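Local coordinates for glucanase (PDB 5GXX), which probably cleaves internal beta-1,4 linkages of cellulose as a family 9 endoglucanase of the clostridial cellulosome, at residues 504-509 with 550-555; 458-463 with 555-560; 481-486 with 532-537; 448-453 with 468-473. The protein carries 1 engineered substitution. One frame throughout, in Å; residues are numbered along the deposited sequence.

Contact 1 (504-509 with 550-555); sequences VTIGYC and AELQFR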
# COMPACT_ATOMS: atom_id res chain seq x y z
N VAL A 504 -16.65 -23.54 3.71
CA VAL A 504 -15.34 -22.96 3.38
C VAL A 504 -15.54 -21.56 2.81
O VAL A 504 -16.30 -21.36 1.86
CB VAL A 504 -14.57 -23.82 2.35
CG1 VAL A 504 -13.15 -23.30 2.12
CG2 VAL A 504 -14.54 -25.29 2.78
N THR A 505 -14.85 -20.59 3.40
CA THR A 505 -14.90 -19.23 2.89
C THR A 505 -13.48 -18.68 2.84
O THR A 505 -12.53 -19.30 3.34
CB THR A 505 -15.76 -18.31 3.79
OG1 THR A 505 -15.22 -18.31 5.11
CG2 THR A 505 -17.22 -18.77 3.83
N ILE A 506 -13.35 -17.51 2.22
CA ILE A 506 -12.04 -16.88 2.01
C ILE A 506 -12.10 -15.50 2.65
O ILE A 506 -13.06 -14.76 2.43
CB ILE A 506 -11.71 -16.80 0.51
CG1 ILE A 506 -11.45 -18.20 -0.05
CG2 ILE A 506 -10.46 -15.97 0.23
CD1 ILE A 506 -11.29 -18.26 -1.56
N GLY A 507 -11.06 -15.17 3.41
CA GLY A 507 -10.95 -13.88 4.07
C GLY A 507 -9.93 -12.96 3.42
O GLY A 507 -9.93 -11.77 3.73
N TYR A 508 -9.05 -13.51 2.59
CA TYR A 508 -8.10 -12.71 1.79
C TYR A 508 -7.48 -13.61 0.74
O TYR A 508 -7.16 -14.77 1.02
CB TYR A 508 -6.96 -12.10 2.63
CG TYR A 508 -5.83 -11.47 1.83
CD1 TYR A 508 -6.01 -10.32 1.07
CD2 TYR A 508 -4.55 -12.03 1.88
CE1 TYR A 508 -4.96 -9.75 0.35
CE2 TYR A 508 -3.49 -11.47 1.17
CZ TYR A 508 -3.71 -10.33 0.41
OH TYR A 508 -2.67 -9.76 -0.28
N CYS A 509 -7.33 -13.09 -0.47
CA CYS A 509 -6.56 -13.83 -1.47
C CYS A 509 -5.76 -12.84 -2.29
O CYS A 509 -6.28 -11.86 -2.81
CB CYS A 509 -7.41 -14.79 -2.29
SG CYS A 509 -8.40 -14.11 -3.61
N ALA A 550 2.45 -17.03 -2.47
CA ALA A 550 1.08 -16.56 -2.56
C ALA A 550 0.32 -16.76 -1.24
O ALA A 550 0.32 -17.87 -0.69
CB ALA A 550 0.38 -17.26 -3.70
N GLU A 551 -0.29 -15.68 -0.74
CA GLU A 551 -1.03 -15.70 0.52
C GLU A 551 -2.52 -15.92 0.29
O GLU A 551 -3.12 -15.28 -0.58
CB GLU A 551 -0.81 -14.41 1.31
CG GLU A 551 -1.61 -14.36 2.61
CD GLU A 551 -1.28 -13.15 3.48
OE1 GLU A 551 -0.22 -12.52 3.29
OE2 GLU A 551 -2.10 -12.84 4.37
N LEU A 552 -3.07 -16.87 1.04
CA LEU A 552 -4.51 -17.09 1.11
C LEU A 552 -4.92 -17.18 2.58
O LEU A 552 -4.20 -17.78 3.39
CB LEU A 552 -4.84 -18.41 0.40
CG LEU A 552 -6.32 -18.81 0.32
CD1 LEU A 552 -7.11 -17.86 -0.55
CD2 LEU A 552 -6.44 -20.22 -0.25
N GLN A 553 -6.07 -16.60 2.93
CA GLN A 553 -6.66 -16.80 4.25
C GLN A 553 -7.97 -17.52 4.00
O GLN A 553 -8.85 -17.01 3.31
CB GLN A 553 -6.89 -15.48 4.99
CG GLN A 553 -5.58 -14.83 5.46
CD GLN A 553 -5.73 -13.37 5.83
OE1 GLN A 553 -6.78 -12.95 6.33
NE2 GLN A 553 -4.67 -12.60 5.62
N PHE A 554 -8.08 -18.73 4.52
CA PHE A 554 -9.31 -19.49 4.34
C PHE A 554 -9.88 -19.89 5.69
O PHE A 554 -9.14 -20.07 6.66
CB PHE A 554 -9.10 -20.69 3.41
CG PHE A 554 -8.07 -21.69 3.88
CD1 PHE A 554 -8.42 -22.74 4.71
CD2 PHE A 554 -6.75 -21.59 3.45
CE1 PHE A 554 -7.48 -23.67 5.12
CE2 PHE A 554 -5.80 -22.52 3.86
CZ PHE A 554 -6.16 -23.56 4.69
N ARG A 555 -11.20 -19.98 5.73
CA ARG A 555 -11.92 -20.37 6.93
C ARG A 555 -12.74 -21.62 6.64
O ARG A 555 -13.40 -21.71 5.60
CB ARG A 555 -12.84 -19.21 7.35
CG ARG A 555 -13.62 -19.46 8.64
CD ARG A 555 -14.58 -18.30 8.97
NE ARG A 555 -13.84 -17.08 9.24
CZ ARG A 555 -14.35 -16.00 9.84
NH1 ARG A 555 -15.61 -15.99 10.25
NH2 ARG A 555 -13.58 -14.93 10.04
O HOH W 1 -16.28 -20.37 6.65
O HOH W 2 -8.18 -10.57 6.31

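Contact 2 (458-463 with 555-560); sequences DHFTEI and RIAAPQ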
# COMPACT_ATOMS: atom_id res chain seq x y z
N ASP A 458 -14.90 -21.28 18.55
CA ASP A 458 -15.54 -22.54 18.89
C ASP A 458 -16.32 -23.16 17.73
O ASP A 458 -16.76 -24.30 17.82
CB ASP A 458 -16.34 -22.51 20.21
CG ASP A 458 -17.28 -21.33 20.31
OD1 ASP A 458 -17.68 -20.78 19.26
OD2 ASP A 458 -17.64 -20.98 21.46
N HIS A 459 -16.45 -22.44 16.62
CA HIS A 459 -17.07 -23.06 15.45
C HIS A 459 -16.30 -22.98 14.13
O HIS A 459 -16.82 -23.43 13.12
CB HIS A 459 -18.51 -22.58 15.26
CG HIS A 459 -18.61 -21.15 14.83
ND1 HIS A 459 -18.90 -20.79 13.53
CD2 HIS A 459 -18.49 -19.99 15.53
CE1 HIS A 459 -18.95 -19.47 13.45
NE2 HIS A 459 -18.70 -18.97 14.64
N PHE A 460 -15.08 -22.44 14.13
CA PHE A 460 -14.26 -22.45 12.91
C PHE A 460 -12.75 -22.41 13.16
O PHE A 460 -12.29 -22.01 14.24
CB PHE A 460 -14.66 -21.30 11.97
CG PHE A 460 -14.33 -19.92 12.47
CD1 PHE A 460 -13.01 -19.46 12.46
CD2 PHE A 460 -15.35 -19.06 12.88
CE1 PHE A 460 -12.71 -18.19 12.91
CE2 PHE A 460 -15.05 -17.78 13.31
CZ PHE A 460 -13.73 -17.34 13.33
N THR A 461 -12.00 -22.83 12.14
CA THR A 461 -10.56 -22.60 12.05
C THR A 461 -10.31 -21.67 10.87
O THR A 461 -10.84 -21.91 9.80
CB THR A 461 -9.82 -23.93 11.79
OG1 THR A 461 -9.92 -24.76 12.95
CG2 THR A 461 -8.34 -23.70 11.50
N GLU A 462 -9.49 -20.64 11.05
CA GLU A 462 -9.11 -19.79 9.93
C GLU A 462 -7.59 -19.81 9.81
O GLU A 462 -6.88 -19.53 10.79
CB GLU A 462 -9.62 -18.36 10.12
CG GLU A 462 -9.37 -17.48 8.91
CD GLU A 462 -9.99 -16.12 9.10
OE1 GLU A 462 -11.20 -15.96 8.79
OE2 GLU A 462 -9.27 -15.22 9.56
N ILE A 463 -7.13 -20.13 8.61
CA ILE A 463 -5.70 -20.33 8.34
C ILE A 463 -5.19 -19.22 7.43
O ILE A 463 -5.85 -18.87 6.45
CB ILE A 463 -5.47 -21.69 7.64
CG1 ILE A 463 -5.92 -22.89 8.50
CG2 ILE A 463 -4.00 -21.87 7.26
CD1 ILE A 463 -5.28 -22.96 9.87
N ARG A 555 -11.20 -19.98 5.73
CA ARG A 555 -11.92 -20.37 6.93
C ARG A 555 -12.74 -21.62 6.64
O ARG A 555 -13.40 -21.71 5.60
CB ARG A 555 -12.84 -19.21 7.35
CG ARG A 555 -13.62 -19.46 8.64
CD ARG A 555 -14.58 -18.30 8.97
NE ARG A 555 -13.84 -17.08 9.24
CZ ARG A 555 -14.35 -16.00 9.84
NH1 ARG A 555 -15.61 -15.99 10.25
NH2 ARG A 555 -13.58 -14.93 10.04
N ILE A 556 -12.69 -22.57 7.57
CA ILE A 556 -13.51 -23.78 7.52
C ILE A 556 -14.37 -23.74 8.78
O ILE A 556 -13.85 -23.71 9.89
CB ILE A 556 -12.61 -25.03 7.46
CG1 ILE A 556 -11.65 -24.94 6.27
CG2 ILE A 556 -13.46 -26.31 7.39
CD1 ILE A 556 -10.38 -25.78 6.40
N ALA A 557 -15.69 -23.67 8.61
CA ALA A 557 -16.58 -23.30 9.71
C ALA A 557 -17.78 -24.24 9.84
O ALA A 557 -18.46 -24.53 8.86
CB ALA A 557 -17.08 -21.87 9.56
N ALA A 558 -18.00 -24.72 11.06
CA ALA A 558 -19.28 -25.31 11.45
C ALA A 558 -20.25 -24.16 11.70
O ALA A 558 -19.82 -23.01 11.81
CB ALA A 558 -19.09 -26.12 12.70
N PRO A 559 -21.56 -24.45 11.78
CA PRO A 559 -22.54 -23.38 11.96
C PRO A 559 -22.29 -22.53 13.20
O PRO A 559 -21.85 -23.06 14.23
CB PRO A 559 -23.87 -24.14 12.04
CG PRO A 559 -23.62 -25.36 11.22
CD PRO A 559 -22.21 -25.75 11.53
N GLN A 560 -22.50 -21.22 13.08
CA GLN A 560 -22.40 -20.34 14.24
C GLN A 560 -23.34 -20.84 15.33
O GLN A 560 -24.49 -21.20 15.05
CB GLN A 560 -22.76 -18.92 13.83
CG GLN A 560 -22.53 -17.87 14.89
CD GLN A 560 -23.41 -16.67 14.67
OE1 GLN A 560 -23.63 -16.26 13.52
NE2 GLN A 560 -23.94 -16.10 15.74

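Contact 3 (481-486 with 532-537); sequences LSYNYY and ISYIDG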
# COMPACT_ATOMS: atom_id res chain seq x y z
N LEU A 481 0.75 -26.11 -9.21
CA LEU A 481 1.02 -26.16 -7.77
C LEU A 481 -0.28 -26.28 -7.00
O LEU A 481 -1.26 -25.61 -7.32
CB LEU A 481 1.74 -24.89 -7.30
CG LEU A 481 3.25 -24.86 -7.54
CD1 LEU A 481 3.74 -23.50 -7.06
CD2 LEU A 481 3.98 -26.00 -6.85
N SER A 482 -0.26 -27.10 -5.95
CA SER A 482 -1.38 -27.17 -5.01
C SER A 482 -0.88 -27.59 -3.63
O SER A 482 0.23 -28.10 -3.47
CB SER A 482 -2.50 -28.11 -5.47
OG SER A 482 -2.08 -29.47 -5.48
N TYR A 483 -1.71 -27.36 -2.63
CA TYR A 483 -1.44 -27.93 -1.33
C TYR A 483 -2.74 -28.36 -0.67
O TYR A 483 -3.82 -27.88 -1.03
CB TYR A 483 -0.64 -26.97 -0.44
CG TYR A 483 -1.32 -25.65 -0.10
CD1 TYR A 483 -2.24 -25.58 0.95
CD2 TYR A 483 -1.04 -24.49 -0.81
CE1 TYR A 483 -2.84 -24.39 1.29
CE2 TYR A 483 -1.63 -23.28 -0.47
CZ TYR A 483 -2.54 -23.24 0.57
OH TYR A 483 -3.15 -22.06 0.92
N ASN A 484 -2.63 -29.26 0.30
CA ASN A 484 -3.81 -29.81 0.97
C ASN A 484 -3.85 -29.47 2.46
O ASN A 484 -2.81 -29.43 3.13
CB ASN A 484 -3.84 -31.33 0.80
CG ASN A 484 -4.00 -31.77 -0.65
OD1 ASN A 484 -4.34 -30.99 -1.53
ND2 ASN A 484 -3.77 -33.06 -0.89
N TYR A 485 -5.07 -29.21 2.95
CA TYR A 485 -5.31 -29.00 4.38
C TYR A 485 -6.22 -30.13 4.87
O TYR A 485 -7.38 -30.21 4.47
CB TYR A 485 -5.97 -27.64 4.65
CG TYR A 485 -6.11 -27.36 6.14
CD1 TYR A 485 -7.25 -27.77 6.84
CD2 TYR A 485 -5.10 -26.70 6.84
CE1 TYR A 485 -7.37 -27.54 8.21
CE2 TYR A 485 -5.22 -26.46 8.21
CZ TYR A 485 -6.35 -26.89 8.88
OH TYR A 485 -6.40 -26.63 10.24
N TYR A 486 -5.69 -31.00 5.73
CA TYR A 486 -6.38 -32.19 6.19
C TYR A 486 -6.99 -32.03 7.58
O TYR A 486 -6.37 -31.49 8.49
CB TYR A 486 -5.42 -33.38 6.26
CG TYR A 486 -4.77 -33.78 4.96
CD1 TYR A 486 -5.40 -34.66 4.08
CD2 TYR A 486 -3.50 -33.30 4.63
CE1 TYR A 486 -4.80 -35.04 2.89
CE2 TYR A 486 -2.90 -33.69 3.45
CZ TYR A 486 -3.55 -34.55 2.58
OH TYR A 486 -2.93 -34.92 1.41
N ILE A 532 -6.00 -26.50 -2.20
CA ILE A 532 -5.85 -25.13 -2.70
C ILE A 532 -4.95 -25.24 -3.93
O ILE A 532 -3.81 -25.70 -3.80
CB ILE A 532 -5.18 -24.23 -1.62
CG1 ILE A 532 -6.06 -23.98 -0.38
CG2 ILE A 532 -4.83 -22.88 -2.21
CD1 ILE A 532 -6.43 -25.20 0.44
N SER A 533 -5.46 -24.87 -5.10
CA SER A 533 -4.73 -24.99 -6.36
C SER A 533 -4.47 -23.62 -7.00
O SER A 533 -5.40 -22.82 -7.13
CB SER A 533 -5.52 -25.84 -7.37
OG SER A 533 -5.68 -27.16 -6.88
N TYR A 534 -3.24 -23.36 -7.42
CA TYR A 534 -2.93 -22.14 -8.17
C TYR A 534 -2.83 -22.54 -9.62
O TYR A 534 -2.00 -23.38 -9.98
CB TYR A 534 -1.63 -21.48 -7.68
CG TYR A 534 -1.88 -20.83 -6.35
CD1 TYR A 534 -2.40 -19.54 -6.28
CD2 TYR A 534 -1.64 -21.52 -5.16
CE1 TYR A 534 -2.65 -18.95 -5.05
CE2 TYR A 534 -1.89 -20.94 -3.93
CZ TYR A 534 -2.41 -19.65 -3.88
OH TYR A 534 -2.64 -19.06 -2.66
N ILE A 535 -3.72 -21.97 -10.42
CA ILE A 535 -3.92 -22.42 -11.79
C ILE A 535 -2.69 -22.08 -12.63
O ILE A 535 -2.24 -22.90 -13.44
CB ILE A 535 -5.18 -21.79 -12.40
CG1 ILE A 535 -6.46 -22.25 -11.67
CG2 ILE A 535 -5.24 -22.04 -13.90
CD1 ILE A 535 -6.64 -23.74 -11.48
N ASP A 536 -2.12 -20.90 -12.41
CA ASP A 536 -0.81 -20.62 -12.98
C ASP A 536 0.22 -20.42 -11.89
O ASP A 536 0.62 -19.29 -11.56
CB ASP A 536 -0.85 -19.42 -13.93
CG ASP A 536 0.48 -19.20 -14.64
OD1 ASP A 536 1.42 -20.01 -14.47
OD2 ASP A 536 0.59 -18.16 -15.33
N GLY A 537 0.67 -21.54 -11.34
CA GLY A 537 1.64 -21.48 -10.26
C GLY A 537 2.97 -20.86 -10.66
O GLY A 537 3.76 -20.59 -9.76
O HOH W 3 -1.74 -20.02 -0.21

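Contact 4 (448-453 with 468-473); sequences FVEAAI and NNRSSW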
# COMPACT_ATOMS: atom_id res chain seq x y z
N PHE A 448 7.11 -25.07 -0.38
CA PHE A 448 6.55 -25.43 0.92
C PHE A 448 5.51 -24.39 1.33
O PHE A 448 5.54 -23.26 0.86
CB PHE A 448 7.66 -25.52 1.97
CG PHE A 448 8.47 -24.27 2.11
CD1 PHE A 448 8.11 -23.29 3.02
CD2 PHE A 448 9.63 -24.10 1.35
CE1 PHE A 448 8.87 -22.13 3.15
CE2 PHE A 448 10.38 -22.95 1.48
CZ PHE A 448 10.00 -21.97 2.39
N VAL A 449 4.62 -24.79 2.23
CA VAL A 449 3.71 -23.83 2.87
C VAL A 449 4.23 -23.33 4.22
O VAL A 449 4.73 -24.12 5.03
CB VAL A 449 2.34 -24.48 3.09
CG1 VAL A 449 1.44 -23.56 3.90
CG2 VAL A 449 1.73 -24.85 1.76
N GLU A 450 4.08 -22.03 4.44
CA GLU A 450 4.17 -21.44 5.76
C GLU A 450 2.74 -21.14 6.18
O GLU A 450 1.99 -20.57 5.40
CB GLU A 450 4.96 -20.14 5.74
CG GLU A 450 6.39 -20.27 5.23
CD GLU A 450 7.06 -18.92 5.04
OE1 GLU A 450 6.62 -18.13 4.17
OE2 GLU A 450 8.04 -18.65 5.77
N ALA A 451 2.36 -21.53 7.40
CA ALA A 451 0.98 -21.33 7.86
C ALA A 451 0.92 -20.84 9.29
O ALA A 451 1.87 -20.98 10.05
CB ALA A 451 0.18 -22.61 7.70
N ALA A 452 -0.21 -20.22 9.64
CA ALA A 452 -0.48 -19.74 10.99
C ALA A 452 -1.98 -19.84 11.21
O ALA A 452 -2.79 -19.79 10.27
CB ALA A 452 -0.01 -18.31 11.18
N ILE A 453 -2.34 -20.02 12.48
CA ILE A 453 -3.74 -19.87 12.88
C ILE A 453 -4.05 -18.38 12.82
O ILE A 453 -3.47 -17.57 13.55
CB ILE A 453 -3.98 -20.43 14.29
CG1 ILE A 453 -3.64 -21.91 14.32
CG2 ILE A 453 -5.43 -20.18 14.70
CD1 ILE A 453 -3.24 -22.42 15.70
N ASN A 468 5.09 -21.12 -0.95
CA ASN A 468 6.41 -20.58 -1.28
C ASN A 468 7.07 -21.26 -2.48
O ASN A 468 7.07 -22.48 -2.58
CB ASN A 468 7.36 -20.75 -0.08
CG ASN A 468 7.16 -19.71 1.00
OD1 ASN A 468 8.02 -18.85 1.22
ND2 ASN A 468 6.05 -19.80 1.73
N ASN A 469 7.68 -20.45 -3.34
CA ASN A 469 8.70 -20.93 -4.28
C ASN A 469 10.03 -20.23 -4.01
O ASN A 469 10.27 -19.11 -4.48
CB ASN A 469 8.27 -20.66 -5.73
CG ASN A 469 9.30 -21.14 -6.76
OD1 ASN A 469 10.40 -21.57 -6.40
ND2 ASN A 469 8.96 -21.03 -8.04
N ARG A 470 10.87 -20.92 -3.25
CA ARG A 470 12.24 -20.49 -2.99
C ARG A 470 13.20 -21.47 -3.64
O ARG A 470 14.27 -21.81 -3.10
CB ARG A 470 12.51 -20.33 -1.50
CG ARG A 470 11.46 -19.52 -0.74
CD ARG A 470 11.92 -19.27 0.68
NE ARG A 470 10.80 -18.77 1.48
CZ ARG A 470 10.85 -18.48 2.78
NH1 ARG A 470 11.98 -18.58 3.46
NH2 ARG A 470 9.75 -18.05 3.38
N SER A 471 12.82 -21.95 -4.82
CA SER A 471 13.67 -22.91 -5.55
C SER A 471 15.05 -22.38 -5.89
O SER A 471 15.24 -21.18 -6.04
CB SER A 471 12.96 -23.43 -6.81
OG SER A 471 12.67 -22.37 -7.71
N SER A 472 16.01 -23.29 -6.00
CA SER A 472 17.41 -22.91 -6.23
C SER A 472 18.26 -24.03 -6.84
O SER A 472 19.38 -23.75 -7.26
CB SER A 472 18.06 -22.37 -4.95
OG SER A 472 19.00 -21.36 -5.25
N TRP A 473 17.75 -25.27 -6.90
CA TRP A 473 18.54 -26.39 -7.43
C TRP A 473 17.89 -27.08 -8.62
O TRP A 473 17.50 -28.25 -8.53
CB TRP A 473 18.82 -27.44 -6.34
CG TRP A 473 19.79 -26.98 -5.32
CD1 TRP A 473 21.14 -27.17 -5.34
CD2 TRP A 473 19.50 -26.27 -4.11
NE1 TRP A 473 21.71 -26.62 -4.21
CE2 TRP A 473 20.72 -26.06 -3.44
CE3 TRP A 473 18.31 -25.80 -3.53
CZ2 TRP A 473 20.80 -25.39 -2.23
CZ3 TRP A 473 18.39 -25.13 -2.32
CH2 TRP A 473 19.63 -24.94 -1.68

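Contact 1 (504-509 with 550-555)
L552 and C509 make the tight side of this pairing: L552 CD1 reaches C509 CB at 3.5 Å. L552 CD1 also touches I506 CG2 at 3.9 Å, the two side chains crossing at about a right angle. L552 holds CG anti to its backbone N (chi1 -178°), and CD1 thereby comes to lie against strand 508-509. On this same face C509 SG forms a disulfide with C509 of the second subunit. F554 shares the face but turns its ring away, onto I463, A465 and I530 of the sandwich interior. Between the backbones, T505 and R555 exchange a pair of bonds, T505 N to R555 O at 2.9 Å and R555 N to T505 O at 2.8 Å. Further on, G507 and Y508 together face the single residue Q553, a classic beta bulge: G507 N donates to Q553 O at 2.9 Å, while Y508 O receives Q553 N at 2.9 Å. The face of T505, Y508, Q553 and R555 is more polar, and waters sit on it. E551 CG meets the edge of the Y508 ring, with the carboxylate turned 74° from the ring plane. Q553 NE2 gives a bond to E551 OE2, 2.9 Å long and nearly in line with the C-O bond, which holds the amide beside Y508 CB. A water lies 2.8 Å from Q553 OE1. T505 OG1, alongside R555 CB, is bonded to D514 of the second subunit.

Contact 2 (458-463 with 555-560)
E462 OE1 is gripped twice by R555, whose NE and NH2 each donate to it at 2.9 Å. The side-on grip lies in the guanidinium plane and reaches the oxygen from one face of the carboxylate. It ties strand 460-469 to its neighbour 549-557 in an antiparallel sheet of the cellulose-binding module. E462 OE2 takes a separate bond from N454 ND2. With R555 bent at chi3 (-64°), its guanidinium lies flat on the F460 ring, planes 11° apart and CZ 4.0 Å from the centroid of that ring; R555 CD adds a CH-pi contact over the same face. The carboxylate at the guanidinium edge and the ring beneath it probably restrict how the guanidinium can turn. On the other face of the sheet T461 and I556 form the hydrogen-bonded pair, T461 N to I556 O and I556 N to T461 O both at 3.0 Å, and T461 OG1 is bonded to W565. On the N-terminal side of F460 the regular strand ends, but the chains stay joined, A558 N donating to H459 O at 2.7 Å through a bent N-H. H459 ND1 returns a bond to A558 O at 3.0 Å, close to the ring plane. The imidazole is filled in from two sides: Q560 CA sits over one face, and F460 CD2 over the opposite one.

Contact 3 (481-486 with 532-537)
L481 starts the pairing by accepting Y534 N on its carbonyl oxygen O at 3.0 Å, while its CD1 rests loosely near the backbone of G537. S482 then faces S533 in a non-hydrogen-bonded pair, and S482 CB lies 3.6 Å from S533 OG. S482 OG turns to K531 for its own hydrogen bond. Y483 carries most of the contact. Its backbone pairs with I532 in both directions, Y483 N to I532 O at 2.9 Å and I532 N to Y483 O at 2.8 Å. With CG set between the backbone N and the carbonyl carbon (chi1 62°), the ring folds over the side chain of its partner. I532 CB comes up beneath one face, 3.8 Å from the Y483 ring centroid and 18° off its normal, while CG1 and CG2 spread under the phenol end. Y483 CE2 also approaches the edge of the Y534 ring. The two phenols are bridged by one water, 2.7 Å from Y483 OH and 2.8 Å from Y534 OH, which gives both hydroxyls a partner in a buried, otherwise largely apolar layer. Beyond Y483 the pairing with strand 527-534 continues, Y485 bonding to I530. N484 ND2 reaches Y486 OH at 3.1 Å in an almost perfectly straight bond (179°), and N484 OD1 accepts from K531. Y485 meets T461 and I463, as Y483 meets A465, all on strand 460-469. Y483, Y485 and Y534 pack between two antiparallel sheets, as in the beta-sandwich of family 3 carbohydrate-binding modules.

Contact 4 (448-453 with 468-473)
The side-chain amide of N468 runs nearly parallel to the phenyl ring of F448, planes 11° apart, but is displaced past its rim. N468 CB sits above the middle of the F448 ring, 3.8 Å from its centroid, in a CH-pi contact, and CG stands just outside the CE1 edge. A chi1 of 56° carries the F448 ring toward N468. F448 CZ in turn lies over one face of the R470 guanidinium, which is turned 63° from the ring, with R470 NE 3.4 Å from F448 CZ. That guanidinium is itself held side-on by one amide oxygen, since R470 NE and NH2 both donate to N468 OD1, at 2.8 and 2.9 Å. The other end of the amide is fixed too, N468 ND2 giving a bond to E450 OE1 at 3.0 Å, from above the carboxylate plane, and another to L466 O. A salt bridge from E450 OE2 to R470 NH2, 3.0 Å, closes the triangle of E450, N468 and R470; the arginine probably polarises the amide it grips. Beneath this, N468 N bonds to F448 O at 2.8 Å, while the return bond from F448 N to N468 O is weak. Just past the strand, N469 OD1 accepts S471 N at 2.9 Å in an Asx turn, and R470 O and S472 OG reach R381 and H382 in the family 9 part of the chain. Polar side chains thus finish the open end of an antiparallel beta hairpin, 447-456 with 460-469, where the cellulose-binding module meets the catalytic part.

All four contacts are antiparallel strand pairings in one beta-sandwich module. Contacts 1, 2 and 4 belong to one antiparallel sheet: 1 and 2 share strand 549-557 and R555, and 2 and 4 share strand 460-469. Contact 3 lies in the facing sheet and is the buried one, its tyrosines and isoleucine packing on L552 of contact 1, on V449 of contact 4 and on T461, I463 and I556 of contact 2. The other three are partly buried: contacts 2 and 4, centres about 25 Å apart, add arginine-glutamate salt bridges beside a phenylalanine to their backbone bonds, whereas contact 1 crosses by backbone bonds and apolar packing and alone is closely joined to the second subunit.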